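Local coordinates for protein extracellular serine protease (Aeromonas sobria, PDB 3WQB) that cleaves peptide bonds that follow two basic residues, one of them lysine, and activates the host plasma kallikrein/kinin system as a calcium-binding secreted serine protease, at residues Q484-L489 / V523-L528. The protein carries 1 engineered substitution. Residues are numbered along the deposited sequence; the frame is centred on the assembly and turned at random.
Sequences QRLPDL and VRTKGL. With CA (calcium ion), chain D.
Leu486 reaches from a short 3-10 turn across to the start of strand 527-535 and the loop before it, and meets Thr525, Gly527 and Leu528 with its forked tip. Its CB points toward that chain, and CG, set beside the backbone N (chi1 -72°), carries the two methyls into contact. CD1 lies 3.7 Å from CG2 of Thr525, the two side chains crossing at about a right angle. CD2 packs 3.8 Å from CA of Gly527, whose backbone (phi 162°, psi -142°) is one that residues with a side chain rarely adopt, and 3.9 Å from CD2 of Leu528. A branched leucine suits the place because its two methyls diverge, one to Thr525, the other to Gly527 and Leu528. Threonine divides its labour similarly: the methyl faces Leu486, while OG1 hydrogen-bonds Asp184.

The same turn serves calcium on another side. Asp488 OD2 binds the calcium ion at 2.3 Å, alongside Asp454, Asp553, Asn578, Asn579 and the carbonyl of Ala555. Arg485 grips that oxygen side-on, its NE 2.9 Å from Asp488 OD2 and its NH2 3.2 Å away, with the acceptor close to the guanidinium plane. The backbone bond from Asp488 N to Arg485 O closes the turn between them, and Arg559 pairs with OD1, so both carboxylate oxygens are engaged.

The direct contact between the segments is apolar and buried in the P-domain, while polar links from Lys526 run beside it to His483 and Asp482. The chemistry therefore implies a division of roles within one turn, with charge and metal fixing Asp488 and an apolar leucine tip packing the turn against the start of strand 527-535 and Thr525 just before it.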
loop_
_atom_site.group_PDB
_atom_site.type_symbol
_atom_site.label_atom_id
_atom_site.label_comp_id
_atom_site.label_asym_id
_atom_site.label_seq_id
_atom_site.Cartn_x
_atom_site.Cartn_y
_atom_site.Cartn_z
ATOM N N GLN A 484 -21.918 -10.037 -13.133
ATOM C CA GLN A 484 -21.260 -10.144 -14.432
ATOM C C GLN A 484 -20.425 -8.927 -14.865
ATOM O O GLN A 484 -19.662 -9.019 -15.820
ATOM C CB GLN A 484 -22.286 -10.464 -15.526
ATOM C CG GLN A 484 -22.970 -11.812 -15.402
ATOM C CD GLN A 484 -24.188 -11.911 -16.301
ATOM O OE1 GLN A 484 -24.942 -10.945 -16.463
ATOM N NE2 GLN A 484 -24.385 -13.083 -16.892
ATOM N N ARG A 485 -20.587 -7.797 -14.184
ATOM C CA ARG A 485 -19.781 -6.601 -14.458
ATOM C C ARG A 485 -19.389 -5.900 -13.157
ATOM O O ARG A 485 -19.972 -4.891 -12.754
ATOM C CB ARG A 485 -20.491 -5.658 -15.437
ATOM C CG ARG A 485 -19.611 -4.503 -15.888
ATOM C CD ARG A 485 -20.167 -3.766 -17.099
ATOM N NE ARG A 485 -21.286 -2.900 -16.748
ATOM C CZ ARG A 485 -21.639 -1.812 -17.426
ATOM N NH1 ARG A 485 -20.976 -1.451 -18.529
ATOM N NH2 ARG A 485 -22.665 -1.082 -16.995
ATOM N N LEU A 486 -18.364 -6.447 -12.513
ATOM C CA LEU A 486 -17.988 -6.040 -11.158
ATOM C C LEU A 486 -17.852 -4.541 -10.895
ATOM O O LEU A 486 -18.272 -4.083 -9.839
ATOM C CB LEU A 486 -16.728 -6.777 -10.676
ATOM C CG LEU A 486 -16.922 -8.258 -10.337
ATOM C CD1 LEU A 486 -15.577 -8.945 -10.211
ATOM C CD2 LEU A 486 -17.755 -8.444 -9.071
ATOM N N PRO A 487 -17.279 -3.768 -11.847
ATOM C CA PRO A 487 -17.125 -2.339 -11.550
ATOM C C PRO A 487 -18.440 -1.558 -11.460
ATOM O O PRO A 487 -18.416 -0.406 -11.071
ATOM C CB PRO A 487 -16.237 -1.826 -12.696
ATOM C CG PRO A 487 -15.493 -3.048 -13.135
ATOM C CD PRO A 487 -16.510 -4.144 -13.046
ATOM N N ASP A 488 -19.574 -2.191 -11.764
ATOM C CA ASP A 488 -20.870 -1.559 -11.515
ATOM C C ASP A 488 -21.187 -1.422 -10.032
ATOM O O ASP A 488 -22.098 -0.687 -9.666
ATOM C CB ASP A 488 -22.000 -2.348 -12.187
ATOM C CG ASP A 488 -22.035 -2.166 -13.693
ATOM O OD1 ASP A 488 -21.222 -1.383 -14.224
ATOM O OD2 ASP A 488 -22.887 -2.820 -14.337
ATOM N N LEU A 489 -20.454 -2.136 -9.183
ATOM C CA LEU A 489 -20.836 -2.253 -7.780
ATOM C C LEU A 489 -20.235 -1.203 -6.859
ATOM O O LEU A 489 -19.024 -0.936 -6.873
ATOM C CB LEU A 489 -20.549 -3.664 -7.254
ATOM C CG LEU A 489 -21.236 -4.808 -8.005
ATOM C CD1 LEU A 489 -20.802 -6.109 -7.397
ATOM C CD2 LEU A 489 -22.761 -4.683 -7.996
ATOM N N VAL A 523 -15.312 -16.389 -19.295
ATOM C CA VAL A 523 -15.060 -15.570 -18.107
ATOM C C VAL A 523 -14.719 -16.441 -16.901
ATOM O O VAL A 523 -15.519 -17.277 -16.480
ATOM C CB VAL A 523 -16.285 -14.676 -17.763
ATOM C CG1 VAL A 523 -16.026 -13.861 -16.508
ATOM C CG2 VAL A 523 -16.634 -13.756 -18.929
ATOM N N ARG A 524 -13.531 -16.224 -16.342
ATOM C CA ARG A 524 -13.083 -16.968 -15.167
ATOM C C ARG A 524 -13.710 -16.439 -13.870
ATOM O O ARG A 524 -13.994 -17.211 -12.949
ATOM C CB ARG A 524 -11.553 -16.941 -15.076
ATOM C CG ARG A 524 -10.853 -17.622 -16.249
ATOM C CD ARG A 524 -9.339 -17.577 -16.125
ATOM N NE ARG A 524 -8.764 -16.352 -16.678
ATOM C CZ ARG A 524 -8.178 -15.397 -15.962
ATOM N NH1 ARG A 524 -8.069 -15.509 -14.644
ATOM N NH2 ARG A 524 -7.692 -14.323 -16.571
ATOM N N THR A 525 -13.926 -15.126 -13.809
ATOM C CA THR A 525 -14.426 -14.470 -12.599
ATOM C C THR A 525 -15.956 -14.373 -12.571
ATOM O O THR A 525 -16.560 -13.660 -13.376
ATOM C CB THR A 525 -13.785 -13.071 -12.425
ATOM O OG1 THR A 525 -12.370 -13.221 -12.253
ATOM C CG2 THR A 525 -14.367 -12.336 -11.219
ATOM N N LYS A 526 -16.558 -15.087 -11.623
ATOM C CA LYS A 526 -18.003 -15.098 -11.418
ATOM C C LYS A 526 -18.429 -13.892 -10.600
ATOM O O LYS A 526 -19.577 -13.438 -10.676
ATOM C CB LYS A 526 -18.415 -16.362 -10.667
ATOM C CG LYS A 526 -18.372 -17.642 -11.482
ATOM C CD LYS A 526 -19.221 -18.713 -10.809
ATOM C CE LYS A 526 -20.703 -18.334 -10.813
ATOM N NZ LYS A 526 -21.428 -18.880 -9.634
ATOM N N GLY A 527 -17.490 -13.382 -9.812
ATOM C CA GLY A 527 -17.756 -12.274 -8.913
ATOM C C GLY A 527 -16.672 -12.187 -7.858
ATOM O O GLY A 527 -15.498 -12.411 -8.140
ATOM N N LEU A 528 -17.072 -11.865 -6.638
ATOM C CA LEU A 528 -16.140 -11.748 -5.523
ATOM C C LEU A 528 -16.191 -13.015 -4.702
ATOM O O LEU A 528 -17.265 -13.568 -4.495
ATOM C CB LEU A 528 -16.515 -10.560 -4.634
ATOM C CG LEU A 528 -16.617 -9.172 -5.276
ATOM C CD1 LEU A 528 -16.915 -8.135 -4.205
ATOM C CD2 LEU A 528 -15.352 -8.818 -6.045
HETATM CA CA CA D . -25.219 -2.989 -14.308
#